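PDB 1O70: fasciclin-1 from Drosophila melanogaster, which acts as a neural cell adhesion molecule, represented here by its third and fourth FAS1 domains. Local coordinates for residues T160-L165 / D173-G178; D185-T190 / F194-P199. All coordinates share one frame; numbering follows the deposited sequence.

How the contacts relate
Both contacts lie within the fourth FAS1 domain, their centres about 8 Å apart, and follow one another along the chain. Contact 1 joins helices 161-167 and 172-177 and is only partly buried; contact 2 is a buried contact that packs the loop 185-190 on strand 193-199. Neither has a hydrogen bond between its own segments. Backbone carbonyls approach an aromatic ring in both, one in contact 1 and two in contact 2, but only contact 2 sets a methyl over a ring face. Polar links run between the contacts instead: Thr174 OG1 to Pro199 O, and Leu162 N to Leu187 O, both probable hydrogen bonds, tie each helix of contact 1 to a different segment of contact 2.

Contact 1: T160-L165 / D173-G178; sequences TVLGKL and DTYKMG. With SO4 (sulfate ion), chain E.
Leu165 and Tyr175 carry most of this helix-helix contact, in which the axes of segments 161-165 and 173-177 approach to 10.3 Å at an angle of 116°. The apolar packing has two parts. Leu165 CB lies 3.9 Å from Tyr175 CD1, and farther out along the same side of the ring Leu162 CD1 meets Tyr175 CE1 at 4.2 Å, at the ring edge and near its plane. With CG anti to the backbone N (chi1 165°), Tyr175 reaches out crosswise to the axis of 161-165, where its CD1-CE1 side meets both leucines. Leu165 also has a looser contact, its CD2 being 4.4 Å from Thr174 CG2.

No hydrogen bond crosses between the segments; Leu165 O simply packs against Tyr175 CB and comes obliquely to its ring. At the start of helix 161-167, Thr160 is the N-cap, its OG1 accepting from Gly163 N at 3.0 Å and so fixing the first turn. On the far side of helix 172-177, Lys176 points away from the leucines, and its NZ donates to O1 of a sulfate at 3.1 Å, an ion probably taken from the crystallisation liquor.

Around this pair, the hydroxyl of Thr174 receives a hydrogen bond from Trp204 NE1. Leu165 and Thr174 both lean on Tyr196 of strand 193-199, Val161 and Lys164 rest on strand 284-295, and Met177 packs against helix 224-232. The two helices thus lie against the sheet of the fourth FAS1 domain.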
loop_
_atom_site.group_PDB
_atom_site.type_symbol
_atom_site.label_atom_id
_atom_site.label_comp_id
_atom_site.label_asym_id
_atom_site.label_seq_id
_atom_site.Cartn_x
_atom_site.Cartn_y
_atom_site.Cartn_z
ATOM N N THR A 160 8.300 3.629 -8.122
ATOM C CA THR A 160 9.073 2.422 -7.879
ATOM C C THR A 160 9.054 2.232 -6.363
ATOM O O THR A 160 8.587 3.106 -5.622
ATOM C CB THR A 160 10.543 2.595 -8.295
ATOM O OG1 THR A 160 11.142 3.623 -7.493
ATOM C CG2 THR A 160 10.650 2.984 -9.752
ATOM N N VAL A 161 9.557 1.094 -5.906
ATOM C CA VAL A 161 9.641 0.824 -4.481
ATOM C C VAL A 161 10.282 2.037 -3.793
ATOM O O VAL A 161 9.755 2.560 -2.809
ATOM C CB VAL A 161 10.502 -0.432 -4.232
ATOM C CG1 VAL A 161 10.795 -0.586 -2.751
ATOM C CG2 VAL A 161 9.794 -1.655 -4.770
ATOM N N LEU A 162 11.415 2.487 -4.329
ATOM C CA LEU A 162 12.118 3.655 -3.781
ATOM C C LEU A 162 11.243 4.906 -3.808
ATOM O O LEU A 162 11.193 5.659 -2.836
ATOM C CB LEU A 162 13.401 3.942 -4.575
ATOM C CG LEU A 162 14.133 5.229 -4.171
ATOM C CD1 LEU A 162 14.676 5.071 -2.747
ATOM C CD2 LEU A 162 15.286 5.535 -5.136
ATOM N N GLY A 163 10.562 5.121 -4.932
ATOM C CA GLY A 163 9.718 6.291 -5.069
ATOM C C GLY A 163 8.664 6.322 -3.990
ATOM O O GLY A 163 8.326 7.384 -3.458
ATOM N N LYS A 164 8.155 5.137 -3.666
ATOM C CA LYS A 164 7.130 4.965 -2.653
ATOM C C LYS A 164 7.712 5.245 -1.278
ATOM O O LYS A 164 7.135 5.997 -0.492
ATOM C CB LYS A 164 6.603 3.533 -2.693
ATOM C CG LYS A 164 5.093 3.408 -2.643
ATOM C CD LYS A 164 4.494 4.064 -1.424
ATOM C CE LYS A 164 2.980 4.116 -1.517
ATOM N NZ LYS A 164 2.527 4.983 -2.626
ATOM N N LEU A 165 8.857 4.633 -0.992
ATOM C CA LEU A 165 9.523 4.813 0.298
ATOM C C LEU A 165 9.794 6.257 0.672
ATOM O O LEU A 165 9.757 6.605 1.849
ATOM C CB LEU A 165 10.849 4.058 0.339
ATOM C CG LEU A 165 10.855 2.542 0.536
ATOM C CD1 LEU A 165 12.274 2.059 0.290
ATOM C CD2 LEU A 165 10.380 2.178 1.944
ATOM N N ASP A 173 10.745 5.956 8.612
ATOM C CA ASP A 173 11.864 5.384 9.356
ATOM C C ASP A 173 12.649 4.390 8.508
ATOM O O ASP A 173 13.871 4.495 8.367
ATOM C CB ASP A 173 11.374 4.698 10.636
ATOM C CG ASP A 173 11.064 5.685 11.744
ATOM O OD1 ASP A 173 11.381 6.868 11.589
ATOM O OD2 ASP A 173 10.503 5.287 12.778
ATOM N N THR A 174 11.945 3.419 7.942
ATOM C CA THR A 174 12.610 2.440 7.107
ATOM C C THR A 174 13.307 3.129 5.929
ATOM O O THR A 174 14.399 2.725 5.531
ATOM C CB THR A 174 11.625 1.367 6.586
ATOM O OG1 THR A 174 11.232 0.519 7.670
ATOM C CG2 THR A 174 12.276 0.512 5.510
ATOM N N TYR A 175 12.706 4.188 5.392
ATOM C CA TYR A 175 13.319 4.884 4.265
ATOM C C TYR A 175 14.581 5.609 4.708
ATOM O O TYR A 175 15.589 5.623 4.000
ATOM C CB TYR A 175 12.337 5.883 3.645
ATOM C CG TYR A 175 12.982 6.884 2.711
ATOM C CD1 TYR A 175 13.628 6.476 1.541
ATOM C CD2 TYR A 175 12.955 8.247 3.008
ATOM C CE1 TYR A 175 14.229 7.407 0.691
ATOM C CE2 TYR A 175 13.549 9.185 2.174
ATOM C CZ TYR A 175 14.184 8.765 1.021
ATOM O OH TYR A 175 14.764 9.708 0.206
ATOM N N LYS A 176 14.525 6.209 5.888
ATOM C CA LYS A 176 15.677 6.923 6.408
ATOM C C LYS A 176 16.828 5.974 6.759
ATOM O O LYS A 176 17.990 6.261 6.470
ATOM C CB LYS A 176 15.281 7.734 7.637
ATOM C CG LYS A 176 16.458 8.409 8.293
ATOM C CD LYS A 176 16.026 9.667 9.011
ATOM C CE LYS A 176 15.153 9.368 10.210
ATOM N NZ LYS A 176 14.846 10.636 10.936
ATOM N N MET A 177 16.496 4.840 7.365
ATOM C CA MET A 177 17.500 3.863 7.752
ATOM C C MET A 177 18.256 3.309 6.545
ATOM O O MET A 177 19.434 2.975 6.646
ATOM C CB MET A 177 16.839 2.715 8.515
ATOM C CG MET A 177 17.802 1.809 9.237
ATOM S SD MET A 177 16.887 0.629 10.266
ATOM C CE MET A 177 17.615 -0.868 9.807
ATOM N N GLY A 178 17.570 3.215 5.410
ATOM C CA GLY A 178 18.183 2.695 4.199
ATOM C C GLY A 178 19.101 3.686 3.516
ATOM O O GLY A 178 19.690 3.394 2.478
HETATM S S SO4 E . 13.698 8.327 13.918
HETATM O O1 SO4 E . 14.191 9.720 13.808
HETATM O O2 SO4 E . 13.938 7.618 12.644
HETATM O O3 SO4 E . 14.414 7.636 15.014
HETATM O O4 SO4 E . 12.247 8.341 14.205
#

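Contact 2: D185-T190 / F194-P199; sequences DQLNNT and FTYFVP
Where the loop after helix 172-177 leads into the first strand of the sheet of the fourth FAS1 domain, Leu187 settles on two aromatic rings of strand 193-199, Phe194 and Tyr196. Its two methyls divide the work. Leu187 CD2 makes a CH-pi contact over one face of Phe194, 4.1 Å from the ring centroid and displaced toward the rim. Leu187 CD1 turns to Tyr196, meeting Tyr196 CE1 at 3.8 Å, and the two side chains cross at about a right angle. Leu187 has CG anti to its carbonyl carbon (chi1 -56°), which brings both methyls down to the strand.

Backbone carbonyls of the loop gather round the far end of the Phe194 ring. Asn189 O lies in the ring plane at its edge, 3.6 Å from Phe194 CE1. Gln186 O comes obliquely to Phe194 CZ. The amide of Gln186 stands perpendicular to the ring, with Gln186 OE1 4.0 Å from Phe194 CE2, and its NE2 donates to Phe183 O. Each carbonyl has a further partner: Gln186 O accepts from Asn189 N at 3.0 Å, closing a turn, and Asn189 O accepts from Asn297 ND2.

Without the ring, as with an alanine at Phe194, Leu187 CD2 would probably lose its aromatic platform and a gap is likely to open beside Leu235. Leu187, Phe194, Tyr196 and Leu235 form an apolar cluster, with Gln186 at its border. Strand 193-199 runs between 235-238 and 298-303, the loop packed on its start, in the seven-stranded mixed sheet of order 2-1-7-6-5-4-3 that both FAS1 domains here share.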
loop_
_atom_site.group_PDB
_atom_site.type_symbol
_atom_site.label_atom_id
_atom_site.label_comp_id
_atom_site.label_asym_id
_atom_site.label_seq_id
_atom_site.Cartn_x
_atom_site.Cartn_y
_atom_site.Cartn_z
ATOM N N ASP A 185 19.382 3.061 -2.864
ATOM C CA ASP A 185 19.774 3.271 -4.253
ATOM C C ASP A 185 19.245 2.201 -5.198
ATOM O O ASP A 185 18.580 2.498 -6.195
ATOM C CB ASP A 185 21.299 3.356 -4.353
ATOM C CG ASP A 185 21.857 4.580 -3.648
ATOM O OD1 ASP A 185 21.123 5.182 -2.833
ATOM O OD2 ASP A 185 23.027 4.940 -3.898
ATOM N N GLN A 186 19.528 0.952 -4.869
ATOM C CA GLN A 186 19.110 -0.176 -5.691
ATOM C C GLN A 186 17.605 -0.279 -5.945
ATOM O O GLN A 186 17.188 -0.801 -6.976
ATOM C CB GLN A 186 19.593 -1.476 -5.044
ATOM C CG GLN A 186 18.942 -1.741 -3.702
ATOM C CD GLN A 186 19.386 -3.046 -3.105
ATOM O OE1 GLN A 186 19.439 -4.068 -3.797
ATOM N NE2 GLN A 186 19.691 -3.034 -1.810
ATOM N N LEU A 187 16.798 0.206 -5.005
ATOM C CA LEU A 187 15.340 0.122 -5.107
ATOM C C LEU A 187 14.718 0.947 -6.223
ATOM O O LEU A 187 13.493 0.993 -6.371
ATOM C CB LEU A 187 14.715 0.510 -3.771
ATOM C CG LEU A 187 15.240 -0.329 -2.608
ATOM C CD1 LEU A 187 14.649 0.191 -1.323
ATOM C CD2 LEU A 187 14.895 -1.789 -2.824
ATOM N N ASN A 188 15.561 1.595 -7.011
ATOM C CA ASN A 188 15.073 2.404 -8.113
ATOM C C ASN A 188 15.190 1.596 -9.406
ATOM O O ASN A 188 14.516 1.885 -10.392
ATOM C CB ASN A 188 15.895 3.688 -8.211
ATOM C CG ASN A 188 15.135 4.807 -8.887
ATOM O OD1 ASN A 188 13.916 4.932 -8.715
ATOM N ND2 ASN A 188 15.845 5.641 -9.644
ATOM N N ASN A 189 16.041 0.570 -9.376
ATOM C CA ASN A 189 16.279 -0.288 -10.529
ATOM C C ASN A 189 14.989 -0.900 -11.068
ATOM O O ASN A 189 14.187 -1.445 -10.314
ATOM C CB ASN A 189 17.270 -1.397 -10.165
ATOM C CG ASN A 189 17.746 -2.172 -11.379
ATOM O OD1 ASN A 189 16.998 -2.941 -11.983
ATOM N ND2 ASN A 189 19.000 -1.969 -11.746
ATOM N N THR A 190 14.797 -0.813 -12.380
ATOM C CA THR A 190 13.600 -1.358 -13.009
ATOM C C THR A 190 13.846 -2.700 -13.690
ATOM O O THR A 190 12.930 -3.287 -14.258
ATOM C CB THR A 190 13.037 -0.384 -14.056
ATOM O OG1 THR A 190 14.048 -0.101 -15.025
ATOM C CG2 THR A 190 12.595 0.906 -13.406
ATOM N N PHE A 194 11.430 -6.276 -6.780
ATOM C CA PHE A 194 11.603 -6.349 -5.345
ATOM C C PHE A 194 10.327 -6.566 -4.562
ATOM O O PHE A 194 9.260 -6.062 -4.915
ATOM C CB PHE A 194 12.242 -5.076 -4.799
ATOM C CG PHE A 194 13.476 -4.648 -5.507
ATOM C CD1 PHE A 194 13.391 -3.894 -6.672
ATOM C CD2 PHE A 194 14.729 -4.938 -4.983
ATOM C CE1 PHE A 194 14.537 -3.412 -7.299
ATOM C CE2 PHE A 194 15.882 -4.463 -5.602
ATOM C CZ PHE A 194 15.784 -3.698 -6.769
ATOM N N THR A 195 10.459 -7.324 -3.482
ATOM C CA THR A 195 9.356 -7.578 -2.568
ATOM C C THR A 195 9.940 -7.127 -1.233
ATOM O O THR A 195 10.636 -7.886 -0.553
ATOM C CB THR A 195 8.994 -9.058 -2.524
ATOM O OG1 THR A 195 8.484 -9.453 -3.802
ATOM C CG2 THR A 195 7.939 -9.313 -1.480
ATOM N N TYR A 196 9.666 -5.875 -0.875
ATOM C CA TYR A 196 10.197 -5.283 0.347
ATOM C C TYR A 196 9.205 -5.316 1.511
ATOM O O TYR A 196 8.122 -4.725 1.438
ATOM C CB TYR A 196 10.619 -3.832 0.053
ATOM C CG TYR A 196 11.632 -3.217 1.009
ATOM C CD1 TYR A 196 11.985 -1.871 0.892
ATOM C CD2 TYR A 196 12.220 -3.961 2.035
ATOM C CE1 TYR A 196 12.886 -1.271 1.769
ATOM C CE2 TYR A 196 13.131 -3.375 2.919
ATOM C CZ TYR A 196 13.457 -2.026 2.785
ATOM O OH TYR A 196 14.321 -1.431 3.685
ATOM N N PHE A 197 9.578 -6.026 2.573
ATOM C CA PHE A 197 8.749 -6.105 3.764
ATOM C C PHE A 197 9.205 -4.931 4.604
ATOM O O PHE A 197 10.223 -5.002 5.292
ATOM C CB PHE A 197 8.964 -7.420 4.517
ATOM C CG PHE A 197 8.555 -8.627 3.741
ATOM C CD1 PHE A 197 9.418 -9.176 2.802
ATOM C CD2 PHE A 197 7.276 -9.164 3.882
ATOM C CE1 PHE A 197 9.024 -10.241 2.004
ATOM C CE2 PHE A 197 6.862 -10.234 3.090
ATOM C CZ PHE A 197 7.738 -10.773 2.143
ATOM N N VAL A 198 8.440 -3.848 4.522
ATOM C CA VAL A 198 8.758 -2.607 5.212
ATOM C C VAL A 198 8.115 -2.364 6.569
ATOM O O VAL A 198 6.901 -2.220 6.674
ATOM C CB VAL A 198 8.390 -1.396 4.347
ATOM C CG1 VAL A 198 8.728 -0.130 5.083
ATOM C CG2 VAL A 198 9.114 -1.463 3.016
ATOM N N PRO A 199 8.925 -2.314 7.636
ATOM C CA PRO A 199 8.333 -2.061 8.953
ATOM C C PRO A 199 7.821 -0.605 8.966
ATOM O O PRO A 199 8.503 0.299 8.488
ATOM C CB PRO A 199 9.510 -2.266 9.906
ATOM C CG PRO A 199 10.377 -3.273 9.171
ATOM C CD PRO A 199 10.331 -2.743 7.761
#